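KLLA0E08119p (Kluyveromyces lactis, PDB 3VA7) is the urea carboxylase part of a larger enzyme and probably makes urea-1-carboxylate from urea, bicarbonate and ATP, with biotin as carboxyl carrier. Local coordinates at residues S488-P493 and R605-M610; G507-Y512 and I746-P751. All blocks are in the same frame, centred on the assembly; numbering follows the deposited sequence.

Overall arrangement
Both contacts are buried in the carboxyltransferase region, and their centres lie about 10 Å apart. Interaction 1 joins the edge strand 488-490 and the loop after it to the loop 605-610. Its chemistry is polar: a backbone carbonyl and a carboxylate each take hydrogen bonds from the loop 605-610. Interaction 2 joins the lead-in to helix 511-520 with the turn after strand 742-746. Sulfur and methyl groups do most of the touching there. It lies closer to the biotin group, which P751 borders. The two contacts meet directly: D491 O is 3.3 Å from P508 CD, and the ring of Y492 lies against S511. Their segments alternate along the chain.

Interaction 1. Residues S488-P493 and R605-M610; sequences SVQDYP and RSTFAM
The end of strand 488-490, an outermost strand of a five-stranded antiparallel sheet, is held by the loop 605-610 through V489 and D491. The carbonyl O of V489 takes two hydrogen bonds from T607. T607 OG1 meets V489 O at 2.6 Å, in the carbonyl plane and on a lone pair. T607 N meets the same oxygen at 3.2 Å, tilted 17° from that plane. OG1 of T607 stands beside its own backbone N (chi1 -49°), which places hydroxyl and amide on the same acceptor. A water receives a weak bond from V489 N and donates to T607 OG1. CG1 of V489 packs against the carbonyl O of R605 at 3.7 Å.

Strand 488-490 pairs with strand 529-533 in the sheet, through S488 to E531 and Q490 to A529. The loop 605-610 belongs to the A and B subdomain region of the carboxyltransferase, and the contact ties it to this sheet edge. Past the strand the chain runs on as a loop, and D491 takes over the contact. The carboxylate of D491 bridges two successive loop residues. S606 OG donates to D491 OD1 at 2.8 Å, from well above the carboxylate plane. R605 N donates to D491 OD2 at 2.8 Å, also out of that plane. S604 OG is a further partner of OD1, so this oxygen is held by two serine hydroxyls. With an alanine in place of D491, the R605 amide and the S606 hydroxyl would probably be left without this acceptor. The guanidinium of R605 leads away from D491, and its NE bonds V598 O.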
loop_
_atom_site.group_PDB
_atom_site.type_symbol
_atom_site.label_atom_id
_atom_site.label_comp_id
_atom_site.label_asym_id
_atom_site.label_seq_id
_atom_site.Cartn_x
_atom_site.Cartn_y
_atom_site.Cartn_z
ATOM N N SER A 488 -2.889 5.870 -12.800
ATOM C CA SER A 488 -1.965 5.028 -12.027
ATOM C C SER A 488 -0.662 4.713 -12.743
ATOM O O SER A 488 -0.666 4.401 -13.949
ATOM C CB SER A 488 -2.610 3.693 -11.661
ATOM O OG SER A 488 -3.140 3.010 -12.776
ATOM N N VAL A 489 0.447 4.763 -12.001
ATOM C CA VAL A 489 1.681 4.216 -12.479
ATOM C C VAL A 489 1.511 2.736 -12.667
ATOM O O VAL A 489 1.047 2.081 -11.754
ATOM C CB VAL A 489 2.758 4.335 -11.448
ATOM C CG1 VAL A 489 4.080 3.685 -11.978
ATOM C CG2 VAL A 489 2.917 5.775 -11.051
ATOM N N GLN A 490 1.884 2.210 -13.836
ATOM C CA GLN A 490 1.797 0.763 -14.119
ATOM C C GLN A 490 3.044 0.332 -14.831
ATOM O O GLN A 490 3.705 1.211 -15.418
ATOM C CB GLN A 490 0.577 0.436 -14.986
ATOM C CG GLN A 490 -0.729 0.764 -14.338
ATOM C CD GLN A 490 -1.016 -0.147 -13.164
ATOM O OE1 GLN A 490 -1.917 0.138 -12.372
ATOM N NE2 GLN A 490 -0.247 -1.242 -13.032
ATOM N N ASP A 491 3.377 -0.971 -14.785
ATOM C CA ASP A 491 4.423 -1.530 -15.654
ATOM C C ASP A 491 4.084 -2.903 -16.213
ATOM O O ASP A 491 3.063 -3.473 -15.853
ATOM C CB ASP A 491 5.821 -1.507 -15.010
ATOM C CG ASP A 491 5.942 -2.419 -13.777
ATOM O OD1 ASP A 491 5.089 -3.318 -13.587
ATOM O OD2 ASP A 491 6.919 -2.236 -12.996
ATOM N N TYR A 492 4.927 -3.444 -17.100
ATOM C CA TYR A 492 4.551 -4.620 -17.878
ATOM C C TYR A 492 5.693 -5.584 -17.974
ATOM O O TYR A 492 6.781 -5.162 -18.403
ATOM C CB TYR A 492 4.191 -4.217 -19.298
ATOM C CG TYR A 492 3.866 -5.436 -20.104
ATOM C CD1 TYR A 492 2.559 -5.936 -20.123
ATOM C CD2 TYR A 492 4.877 -6.126 -20.807
ATOM C CE1 TYR A 492 2.251 -7.078 -20.822
ATOM C CE2 TYR A 492 4.579 -7.267 -21.547
ATOM C CZ TYR A 492 3.275 -7.727 -21.528
ATOM O OH TYR A 492 2.962 -8.845 -22.198
ATOM N N PRO A 493 5.462 -6.893 -17.676
ATOM C CA PRO A 493 4.187 -7.597 -17.504
ATOM C C PRO A 493 3.450 -7.355 -16.187
ATOM O O PRO A 493 2.305 -7.790 -16.050
ATOM C CB PRO A 493 4.573 -9.071 -17.614
ATOM C CG PRO A 493 6.050 -9.108 -17.239
ATOM C CD PRO A 493 6.626 -7.804 -17.486
ATOM N N ARG A 605 6.714 -2.164 -10.241
ATOM C CA ARG A 605 6.286 -0.837 -9.905
ATOM C C ARG A 605 4.810 -0.610 -10.173
ATOM O O ARG A 605 4.352 0.536 -10.103
ATOM C CB ARG A 605 7.124 0.170 -10.678
ATOM C CG ARG A 605 8.538 0.158 -10.196
ATOM C CD ARG A 605 9.367 1.072 -11.015
ATOM N NE ARG A 605 10.647 1.325 -10.365
ATOM C CZ ARG A 605 11.775 0.667 -10.570
ATOM N NH1 ARG A 605 11.821 -0.350 -11.405
ATOM N NH2 ARG A 605 12.870 1.047 -9.884
ATOM N N SER A 606 4.062 -1.673 -10.466
ATOM C CA SER A 606 2.650 -1.506 -10.772
ATOM C C SER A 606 1.850 -1.221 -9.531
ATOM O O SER A 606 2.121 -1.803 -8.455
ATOM C CB SER A 606 2.061 -2.727 -11.456
ATOM O OG SER A 606 2.468 -2.781 -12.794
ATOM N N THR A 607 0.840 -0.360 -9.709
ATOM C CA THR A 607 -0.101 -0.026 -8.662
ATOM C C THR A 607 -1.234 -1.047 -8.532
ATOM O O THR A 607 -1.971 -1.292 -9.492
ATOM C CB THR A 607 -0.760 1.308 -8.950
ATOM O OG1 THR A 607 0.229 2.303 -9.288
ATOM C CG2 THR A 607 -1.568 1.758 -7.764
ATOM N N PHE A 608 -1.380 -1.636 -7.340
ATOM C CA PHE A 608 -2.584 -2.409 -7.010
ATOM C C PHE A 608 -3.370 -1.646 -5.958
ATOM O O PHE A 608 -3.085 -1.778 -4.765
ATOM C CB PHE A 608 -2.216 -3.777 -6.469
ATOM C CG PHE A 608 -3.412 -4.645 -6.149
ATOM C CD1 PHE A 608 -4.541 -4.646 -6.967
ATOM C CD2 PHE A 608 -3.402 -5.476 -5.055
ATOM C CE1 PHE A 608 -5.655 -5.459 -6.631
ATOM C CE2 PHE A 608 -4.501 -6.289 -4.740
ATOM C CZ PHE A 608 -5.633 -6.273 -5.508
ATOM N N ALA A 609 -4.345 -0.847 -6.385
ATOM C CA ALA A 609 -4.958 0.183 -5.512
ATOM C C ALA A 609 -5.688 -0.486 -4.357
ATOM O O ALA A 609 -5.411 -0.214 -3.194
ATOM C CB ALA A 609 -5.869 1.071 -6.295
ATOM N N MET A 610 -6.518 -1.464 -4.683
ATOM C CA MET A 610 -7.159 -2.290 -3.651
ATOM C C MET A 610 -6.261 -2.657 -2.475
ATOM O O MET A 610 -6.722 -2.625 -1.329
ATOM C CB MET A 610 -7.791 -3.566 -4.258
ATOM C CG MET A 610 -8.989 -4.123 -3.461
ATOM S SD MET A 610 -9.316 -5.831 -3.977
ATOM C CE MET A 610 -8.506 -6.438 -2.551
HETATM O O HOH W 1 0.058 4.752 -8.701
#

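Interaction 2. Residues G507-Y512 and I746-P751; sequences GPMDSY and ITCDGP. With BTI (5-(hexahydro-2-oxo-1H-thieno[3,4-D]imidazol-6-yl)pentanal), chain B.
The carbonyl O of G507 accepts a hydrogen bond from R699 NH1 and lies 3.4 Å from the thiol SG of C748. R699 serves both segments: its NE forms a salt bridge with D749 OD2, and its carbonyl O is hydrogen-bonded to T747 OG1. The direct contact between the segments is mostly made by sulfur and methyl groups. M509 SD lies 3.6 Å from C748 SG, thioether against thiol. The M509 chain leaves with CG anti to the backbone N (chi1 -164°) and bends at the next bond (chi2 80°). This carries its methyl to T747, where CE rests 3.4 Å from T747 OG1 and 3.6 Å from T747 CB. SG of C748 stands between its own backbone N and carbonyl carbon (chi1 64°). From there it meets G507 and M509 together.

T747 to G750 form a type I beta turn, with a weak bond from G750 N to T747 O. With T747 and C748 the turn faces residues 507-509, the loop that leads into helix 511-520. The residues flanking the turn, I746 and P751, approach the biotin group. P751 CG is 3.6 Å from the ring sulfur S1 of BTI, and I746 CD1 is 4.0 Å from BTI C8, in the biotin's side chain. In the carboxyltransferase fold, M509 also packs on R587 and Y589 of strand 587-592. T747 touches V770 of helix 767-770, and D510 sits at the N-cap of helix 511-520.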
loop_
_atom_site.group_PDB
_atom_site.type_symbol
_atom_site.label_atom_id
_atom_site.label_comp_id
_atom_site.label_asym_id
_atom_site.label_seq_id
_atom_site.Cartn_x
_atom_site.Cartn_y
_atom_site.Cartn_z
ATOM N N GLY A 507 -0.480 -3.954 -13.529
ATOM C CA GLY A 507 -0.029 -3.516 -14.819
ATOM C C GLY A 507 -1.189 -2.978 -15.626
ATOM O O GLY A 507 -2.321 -2.891 -15.108
ATOM N N PRO A 508 -0.932 -2.639 -16.899
ATOM C CA PRO A 508 -1.956 -2.018 -17.740
ATOM C C PRO A 508 -3.022 -3.012 -18.100
ATOM O O PRO A 508 -2.778 -4.203 -18.405
ATOM C CB PRO A 508 -1.222 -1.678 -19.023
ATOM C CG PRO A 508 -0.095 -2.715 -19.081
ATOM C CD PRO A 508 0.287 -3.004 -17.647
ATOM N N MET A 509 -4.220 -2.486 -18.101
ATOM C CA MET A 509 -5.398 -3.205 -18.484
ATOM C C MET A 509 -5.478 -3.490 -19.995
ATOM O O MET A 509 -6.157 -4.433 -20.409
ATOM C CB MET A 509 -6.529 -2.300 -18.052
ATOM C CG MET A 509 -7.810 -2.938 -17.983
ATOM S SD MET A 509 -7.962 -3.868 -16.487
ATOM C CE MET A 509 -9.786 -3.932 -16.546
ATOM N N ASP A 510 -4.858 -2.625 -20.817
ATOM C CA ASP A 510 -4.741 -2.850 -22.259
ATOM C C ASP A 510 -3.253 -2.845 -22.452
ATOM O O ASP A 510 -2.626 -1.776 -22.538
ATOM C CB ASP A 510 -5.463 -1.750 -23.089
ATOM C CG ASP A 510 -4.856 -1.517 -24.542
ATOM O OD1 ASP A 510 -5.264 -0.533 -25.244
ATOM O OD2 ASP A 510 -3.973 -2.286 -24.995
ATOM N N SER A 511 -2.676 -4.038 -22.516
ATOM C CA SER A 511 -1.223 -4.107 -22.522
ATOM C C SER A 511 -0.575 -3.724 -23.816
ATOM O O SER A 511 0.595 -3.297 -23.787
ATOM C CB SER A 511 -0.653 -5.432 -21.993
ATOM O OG SER A 511 -0.656 -6.484 -22.917
ATOM N N TYR A 512 -1.300 -3.817 -24.929
ATOM C CA TYR A 512 -0.711 -3.458 -26.258
ATOM C C TYR A 512 -0.393 -1.949 -26.435
ATOM O O TYR A 512 0.770 -1.556 -26.717
ATOM C CB TYR A 512 -1.535 -4.041 -27.442
ATOM C CG TYR A 512 -0.770 -4.018 -28.739
ATOM C CD1 TYR A 512 0.453 -4.674 -28.859
ATOM C CD2 TYR A 512 -1.225 -3.283 -29.826
ATOM C CE1 TYR A 512 1.178 -4.616 -30.022
ATOM C CE2 TYR A 512 -0.487 -3.207 -31.000
ATOM C CZ TYR A 512 0.704 -3.873 -31.092
ATOM O OH TYR A 512 1.435 -3.804 -32.247
ATOM N N ILE A 746 -12.545 -11.627 -15.659
ATOM C CA ILE A 746 -11.407 -11.489 -14.738
ATOM C C ILE A 746 -10.228 -10.736 -15.384
ATOM O O ILE A 746 -9.584 -11.241 -16.290
ATOM C CB ILE A 746 -10.937 -12.916 -14.172
ATOM C CG1 ILE A 746 -12.117 -13.768 -13.675
ATOM C CG2 ILE A 746 -9.935 -12.782 -13.050
ATOM C CD1 ILE A 746 -12.913 -13.051 -12.682
ATOM N N THR A 747 -9.906 -9.549 -14.910
ATOM C CA THR A 747 -8.850 -8.788 -15.560
ATOM C C THR A 747 -7.616 -8.618 -14.655
ATOM O O THR A 747 -7.515 -9.264 -13.626
ATOM C CB THR A 747 -9.416 -7.428 -15.973
ATOM O OG1 THR A 747 -10.015 -6.788 -14.787
ATOM C CG2 THR A 747 -10.465 -7.613 -17.166
ATOM N N CYS A 748 -6.685 -7.737 -15.000
ATOM C CA CYS A 748 -5.375 -7.715 -14.311
ATOM C C CYS A 748 -5.327 -7.365 -12.814
ATOM O O CYS A 748 -4.326 -7.629 -12.174
ATOM C CB CYS A 748 -4.359 -6.876 -15.077
ATOM S SG CYS A 748 -4.860 -5.133 -15.162
ATOM N N ASP A 749 -6.357 -6.725 -12.267
ATOM C CA ASP A 749 -6.450 -6.570 -10.787
ATOM C C ASP A 749 -7.390 -7.598 -10.177
ATOM O O ASP A 749 -7.965 -7.350 -9.114
ATOM C CB ASP A 749 -6.909 -5.203 -10.374
ATOM C CG ASP A 749 -5.790 -4.189 -10.400
ATOM O OD1 ASP A 749 -4.592 -4.599 -10.556
ATOM O OD2 ASP A 749 -6.135 -2.970 -10.286
ATOM N N GLY A 750 -7.539 -8.737 -10.841
ATOM C CA GLY A 750 -8.677 -9.617 -10.572
ATOM C C GLY A 750 -8.429 -10.786 -9.632
ATOM O O GLY A 750 -7.274 -11.026 -9.236
ATOM N N PRO A 751 -9.507 -11.476 -9.225
ATOM C CA PRO A 751 -9.370 -12.572 -8.279
ATOM C C PRO A 751 -8.746 -13.854 -8.932
ATOM O O PRO A 751 -8.848 -14.095 -10.126
ATOM C CB PRO A 751 -10.821 -12.861 -7.877
ATOM C CG PRO A 751 -11.586 -12.614 -9.168
ATOM C CD PRO A 751 -10.869 -11.399 -9.783
HETATM C C11 BTI B . -16.129 -7.071 -10.187
HETATM O O11 BTI B . -17.105 -7.125 -9.377
HETATM C C10 BTI B . -15.156 -8.250 -10.491
HETATM C C9 BTI B . -15.480 -9.454 -9.608
HETATM C C8 BTI B . -14.827 -10.770 -10.005
HETATM C C7 BTI B . -15.515 -12.036 -9.455
HETATM C C2 BTI B . -15.807 -12.017 -7.969
HETATM S S1 BTI B . -14.351 -11.827 -6.983
HETATM C C6 BTI B . -15.065 -12.569 -5.558
HETATM C C5 BTI B . -16.162 -13.506 -6.015
HETATM N N3 BTI B . -15.506 -14.787 -5.972
HETATM C C3 BTI B . -15.305 -15.253 -7.176
HETATM O O3 BTI B . -14.769 -16.433 -7.418
HETATM N N2 BTI B . -15.741 -14.432 -8.108
HETATM C C4 BTI B . -16.456 -13.311 -7.508
#